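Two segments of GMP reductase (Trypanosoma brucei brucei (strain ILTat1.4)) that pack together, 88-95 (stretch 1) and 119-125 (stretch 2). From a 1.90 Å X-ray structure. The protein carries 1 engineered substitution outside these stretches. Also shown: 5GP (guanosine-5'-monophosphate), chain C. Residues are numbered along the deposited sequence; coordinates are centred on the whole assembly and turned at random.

Stretch 1 (88-95) LREVKRAQ
Stretch 2 119-125: NWKGRVG

The strongest link between the two stretches is a bifurcated one: the carbonyl oxygen of A94 accepts hydrogen bonds from both R123 NE and R123 NH2, with A94 O 3.1 Å from each and N-H...O angles of 153° and 146°. An arginine suits this place because NE and NH2 present two N-H groups along one edge of a planar guanidinium, and here A94 O lies near that plane. To reach it, R123 is fully extended (chi1, chi2 and chi3 all t, chi4 -89°); its CA-to-CB bond points sideways, but its end comes nearer. On the way, R123 CD passes 3.3 Å from R93 O. The ribose of 5GP lies over one face of the guanidinium, with 5GP O4' 3.0 Å from R123 NE.

R93 points toward stretch 2 with chi1 t (-152°), chi2 p, chi3 t and chi4 -153°. Its guanidinium reads the guanine: R93 NE donates to 5GP N7 and R93 NH2 to 5GP O6, each pair 3.1 Å apart. This is the natural match of a two-donor edge to two purine acceptors, and it fits a GMP-binding enzyme. The W120 ring meets one face of this guanidinium with its own edge, W120 CZ3 standing 3.4 Å from R93 NE. W120 takes chi1 t and chi2 52°.

A water joins the backbones, donating to E90 O at 3.0 Å and accepting from V124 N at 2.8 Å. It sits near the closest register, where the CA atoms of E90 and R123 are 5.2 Å apart.

Stretch 1 is helical from L88, continuing a helix begun earlier. K92 N bonds to L88 O at 3.0 Å, whereas R93 N makes only weak bonds, to R89 O at 3.0 Å and E90 O at 3.2 Å; A94 N reaches V91 O at 3.2 Å. Q95 is extended, with phi/psi -160/163. Stretch 2 has no regular helix or strand. A type I turn runs from W120 to R123, with K121 at -75/-4 and G122 at -77/-7, before R123 opens to -141/134.

Packing centres on G122, whose carbonyl O lies 3.5 Å from E90 CG and 3.6 Å from R93 CB. Glycine fits because an ideal CB would fall 2.0 Å from W120 CZ2. E90 (chi1 m, chi2 t, chi3 39°) extends past the turn, placing E90 OE1 3.5 Å from V124 CG2. V124, at -66/125 with chi1 t, borders the contact, which buries 354 Å² in all.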

ATOM      1  N   LEU A  88      20.171  17.854  38.250  1.00 38.52           N
ATOM      2  CA  LEU A  88      21.002  19.045  38.149  1.00 40.73           C
ATOM      3  C   LEU A  88      22.361  18.823  38.805  1.00 40.04           C
ATOM      4  O   LEU A  88      23.406  19.130  38.219  1.00 36.76           O
ATOM      5  CB  LEU A  88      20.269  20.230  38.778  1.00 38.25           C
ATOM      6  CG  LEU A  88      20.680  21.578  38.185  1.00 45.47           C
ATOM      7  CD1 LEU A  88      19.510  22.516  38.188  1.00 43.14           C
ATOM      8  CD2 LEU A  88      21.849  22.170  38.982  1.00 43.42           C
ATOM      9  N   ARG A  89      22.368  18.264  40.019  1.00 41.44           N
ATOM     10  CA  ARG A  89      23.634  18.001  40.699  1.00 39.37           C
ATOM     11  C   ARG A  89      24.489  17.011  39.929  1.00 37.70           C
ATOM     12  O   ARG A  89      25.721  17.106  39.955  1.00 39.89           O
ATOM     13  CB  ARG A  89      23.370  17.480  42.109  1.00 41.43           C
ATOM     14  CG  ARG A  89      22.933  18.552  43.089  1.00 45.62           C
ATOM     15  CD  ARG A  89      22.859  17.974  44.505  1.00 49.47           C
ATOM     16  NE  ARG A  89      21.700  17.097  44.642  1.00 54.47           N
ATOM     17  CZ  ARG A  89      20.542  17.491  45.154  1.00 52.91           C
ATOM     18  NH1 ARG A  89      20.404  18.742  45.591  1.00 53.36           N
ATOM     19  NH2 ARG A  89      19.531  16.638  45.237  1.00 54.22           N
ATOM     20  N   GLU A  90      23.871  16.046  39.247  1.00 40.15           N
ATOM     21  CA  GLU A  90      24.670  15.131  38.431  1.00 40.09           C
ATOM     22  C   GLU A  90      25.306  15.856  37.259  1.00 39.24           C
ATOM     23  O   GLU A  90      26.460  15.574  36.900  1.00 39.43           O
ATOM     24  CB  GLU A  90      23.820  13.963  37.934  1.00 43.54           C
ATOM     25  CG  GLU A  90      23.439  12.996  39.052  1.00 47.83           C
ATOM     26  CD  GLU A  90      22.775  11.733  38.532  1.00 54.29           C
ATOM     27  OE1 GLU A  90      23.209  11.226  37.474  1.00 54.51           O
ATOM     28  OE2 GLU A  90      21.818  11.257  39.183  1.00 57.78           O
ATOM     29  N   VAL A  91      24.568  16.776  36.633  1.00 38.17           N
ATOM     30  CA  VAL A  91      25.152  17.560  35.548  1.00 35.19           C
ATOM     31  C   VAL A  91      26.354  18.349  36.060  1.00 35.05           C
ATOM     32  O   VAL A  91      27.405  18.406  35.416  1.00 37.40           O
ATOM     33  CB  VAL A  91      24.101  18.491  34.923  1.00 34.56           C
ATOM     34  CG1 VAL A  91      24.762  19.386  33.865  1.00 36.96           C
ATOM     35  CG2 VAL A  91      22.959  17.671  34.286  1.00 36.61           C
ATOM     36  N   LYS A  92      26.199  18.988  37.220  1.00 40.50           N
ATOM     37  CA  LYS A  92      27.281  19.796  37.780  1.00 38.90           C
ATOM     38  C   LYS A  92      28.478  18.943  38.159  1.00 41.75           C
ATOM     39  O   LYS A  92      29.616  19.430  38.164  1.00 39.96           O
ATOM     40  CB  LYS A  92      26.764  20.562  38.996  1.00 36.72           C
ATOM     41  CG  LYS A  92      25.842  21.710  38.621  1.00 41.82           C
ATOM     42  CD  LYS A  92      26.499  22.581  37.538  1.00 40.42           C
ATOM     43  CE  LYS A  92      25.769  23.917  37.342  1.00 36.16           C
ATOM     44  NZ  LYS A  92      26.524  24.723  36.309  1.00 35.95           N
ATOM     45  N   ARG A  93      28.247  17.667  38.445  1.00 42.48           N
ATOM     46  CA  ARG A  93      29.297  16.750  38.861  1.00 42.57           C
ATOM     47  C   ARG A  93      30.064  16.157  37.683  1.00 46.17           C
ATOM     48  O   ARG A  93      31.119  15.542  37.894  1.00 46.46           O
ATOM     49  CB  ARG A  93      28.658  15.653  39.733  1.00 45.11           C
ATOM     50  CG  ARG A  93      29.559  15.027  40.764  1.00 49.28           C
ATOM     51  CD  ARG A  93      29.787  15.895  41.988  1.00 48.57           C
ATOM     52  NE  ARG A  93      30.899  15.356  42.766  1.00 53.41           N
ATOM     53  CZ  ARG A  93      31.062  15.505  44.076  1.00 50.53           C
ATOM     54  NH1 ARG A  93      30.182  16.182  44.809  1.00 49.55           N
ATOM     55  NH2 ARG A  93      32.114  14.962  44.655  1.00 50.21           N
ATOM     56  N   ALA A  94      29.598  16.378  36.446  1.00 39.92           N
ATOM     57  CA  ALA A  94      30.230  15.751  35.290  1.00 43.58           C
ATOM     58  C   ALA A  94      31.691  16.170  35.142  1.00 44.82           C
ATOM     59  O   ALA A  94      32.542  15.356  34.764  1.00 41.01           O
ATOM     60  CB  ALA A  94      29.457  16.093  34.021  1.00 44.92           C
ATOM     61  N   GLN A  95      31.991  17.441  35.398  1.00 42.35           N
ATOM     62  CA  GLN A  95      33.356  17.944  35.345  1.00 39.82           C
ATOM     63  C   GLN A  95      33.423  19.231  36.155  1.00 39.30           C
ATOM     64  O   GLN A  95      32.402  19.850  36.449  1.00 35.77           O
ATOM     65  CB  GLN A  95      33.817  18.183  33.903  1.00 42.75           C
ATOM     66  CG  GLN A  95      32.938  19.144  33.126  1.00 42.43           C
ATOM     67  CD  GLN A  95      33.145  19.008  31.639  1.00 44.24           C
ATOM     68  OE1 GLN A  95      32.754  17.997  31.035  1.00 46.81           O
ATOM     69  NE2 GLN A  95      33.792  19.999  31.039  1.00 41.92           N
ATOM     70  N   ASN A 119      31.847   3.534  41.740  1.00 51.70           N
ATOM     71  CA  ASN A 119      30.621   3.556  40.942  1.00 51.89           C
ATOM     72  C   ASN A 119      29.531   4.350  41.645  1.00 53.60           C
ATOM     73  O   ASN A 119      28.387   3.918  41.771  1.00 56.81           O
ATOM     74  CB  ASN A 119      30.170   2.134  40.648  1.00 53.90           C
ATOM     75  CG  ASN A 119      31.247   1.326  39.968  1.00 61.63           C
ATOM     76  OD1 ASN A 119      31.632   0.256  40.447  1.00 65.92           O
ATOM     77  ND2 ASN A 119      31.766   1.844  38.855  1.00 59.50           N
ATOM     78  N   TRP A 120      29.915   5.529  42.124  1.00 50.12           N
ATOM     79  CA  TRP A 120      28.998   6.415  42.826  1.00 49.35           C
ATOM     80  C   TRP A 120      27.903   6.903  41.884  1.00 50.34           C
ATOM     81  O   TRP A 120      28.184   7.348  40.767  1.00 48.36           O
ATOM     82  CB  TRP A 120      29.777   7.597  43.392  1.00 46.23           C
ATOM     83  CG  TRP A 120      28.962   8.617  44.112  1.00 48.04           C
ATOM     84  CD1 TRP A 120      28.066   8.400  45.120  1.00 46.84           C
ATOM     85  CD2 TRP A 120      28.997  10.035  43.903  1.00 49.21           C
ATOM     86  NE1 TRP A 120      27.540   9.599  45.550  1.00 46.87           N
ATOM     87  CE2 TRP A 120      28.094  10.615  44.818  1.00 46.98           C
ATOM     88  CE3 TRP A 120      29.703  10.871  43.026  1.00 47.28           C
ATOM     89  CZ2 TRP A 120      27.875  11.986  44.879  1.00 48.02           C
ATOM     90  CZ3 TRP A 120      29.486  12.234  43.094  1.00 48.37           C
ATOM     91  CH2 TRP A 120      28.579  12.778  44.011  1.00 48.95           C
ATOM     92  N   LYS A 121      26.651   6.838  42.346  1.00 49.96           N
ATOM     93  CA  LYS A 121      25.523   7.234  41.507  1.00 50.62           C
ATOM     94  C   LYS A 121      25.386   8.747  41.357  1.00 52.10           C
ATOM     95  O   LYS A 121      24.520   9.197  40.598  1.00 53.24           O
ATOM     96  CB  LYS A 121      24.228   6.649  42.070  1.00 53.22           C
ATOM     97  N   GLY A 122      26.218   9.541  42.036  1.00 48.05           N
ATOM     98  CA  GLY A 122      26.157  10.989  41.933  1.00 47.92           C
ATOM     99  C   GLY A 122      26.765  11.576  40.679  1.00 46.25           C
ATOM    100  O   GLY A 122      26.646  12.785  40.453  1.00 45.39           O
ATOM    101  N   ARG A 123      27.423  10.755  39.868  1.00 46.63           N
ATOM    102  CA  ARG A 123      27.975  11.182  38.592  1.00 44.84           C
ATOM    103  C   ARG A 123      27.755  10.051  37.609  1.00 46.29           C
ATOM    104  O   ARG A 123      28.020   8.888  37.931  1.00 46.92           O
ATOM    105  CB  ARG A 123      29.473  11.514  38.697  1.00 42.13           C
ATOM    106  CG  ARG A 123      30.122  11.896  37.362  1.00 42.26           C
ATOM    107  CD  ARG A 123      31.608  12.261  37.510  1.00 44.52           C
ATOM    108  NE  ARG A 123      32.142  12.682  36.221  1.00 42.73           N
ATOM    109  CZ  ARG A 123      32.672  11.855  35.332  1.00 46.25           C
ATOM    110  NH1 ARG A 123      32.778  10.560  35.617  1.00 44.45           N
ATOM    111  NH2 ARG A 123      33.105  12.323  34.165  1.00 46.62           N
ATOM    112  N   VAL A 124      27.268  10.384  36.416  1.00 45.00           N
ATOM    113  CA  VAL A 124      27.109   9.365  35.387  1.00 46.41           C
ATOM    114  C   VAL A 124      28.484   8.867  34.974  1.00 45.23           C
ATOM    115  O   VAL A 124      29.357   9.652  34.581  1.00 46.75           O
ATOM    116  CB  VAL A 124      26.325   9.918  34.189  1.00 46.02           C
ATOM    117  CG1 VAL A 124      26.298   8.893  33.062  1.00 47.29           C
ATOM    118  CG2 VAL A 124      24.919  10.295  34.622  1.00 48.72           C
ATOM    119  N   GLY A 125      28.684   7.557  35.058  1.00 42.88           N
ATOM    120  CA  GLY A 125      29.997   6.978  34.888  1.00 42.45           C
ATOM    121  C   GLY A 125      30.794   6.827  36.172  1.00 44.31           C
ATOM    122  O   GLY A 125      31.922   6.324  36.121  1.00 46.50           O
TER
HETATM  123  P   5GP C 602      38.407  10.104  35.964  1.00 71.80           P
HETATM  124  O1P 5GP C 602      39.732  10.399  35.302  1.00 64.00           O
HETATM  125  O2P 5GP C 602      38.396  10.293  37.467  1.00 55.04           O
HETATM  126  O3P 5GP C 602      37.587   8.968  35.380  1.00 66.18           O
HETATM  127  O5' 5GP C 602      37.516  11.363  35.611  1.00 57.91           O
HETATM  128  C5' 5GP C 602      37.075  12.174  36.674  1.00 49.09           C
HETATM  129  C4' 5GP C 602      35.915  13.028  36.271  1.00 45.59           C
HETATM  130  O4' 5GP C 602      34.886  12.876  37.294  1.00 41.27           O
HETATM  131  C3' 5GP C 602      36.282  14.509  36.237  1.00 44.94           C
HETATM  132  O3' 5GP C 602      35.559  15.190  35.211  1.00 40.68           O
HETATM  133  C2' 5GP C 602      35.855  14.981  37.624  1.00 41.24           C
HETATM  134  O2' 5GP C 602      35.613  16.364  37.751  1.00 41.83           O
HETATM  135  C1' 5GP C 602      34.604  14.135  37.865  1.00 42.80           C
HETATM  136  N9  5GP C 602      34.315  13.978  39.288  1.00 41.02           N
HETATM  137  C8  5GP C 602      33.251  14.516  39.906  1.00 40.99           C
HETATM  138  N7  5GP C 602      33.312  14.241  41.221  1.00 41.40           N
HETATM  139  C5  5GP C 602      34.453  13.543  41.441  1.00 42.18           C
HETATM  140  C6  5GP C 602      35.024  13.008  42.587  1.00 41.58           C
HETATM  141  O6  5GP C 602      34.454  13.145  43.689  1.00 43.30           O
HETATM  142  N1  5GP C 602      36.185  12.348  42.497  1.00 41.70           N
HETATM  143  C2  5GP C 602      36.804  12.189  41.317  1.00 43.30           C
HETATM  144  N2  5GP C 602      37.981  11.511  41.290  1.00 43.02           N
HETATM  145  N3  5GP C 602      36.266  12.697  40.166  1.00 43.20           N
HETATM  146  C4  5GP C 602      35.090  13.380  40.215  1.00 42.29           C
HETATM  147  O   HOH W   1      26.933  13.002  35.505  1.00 45.57           O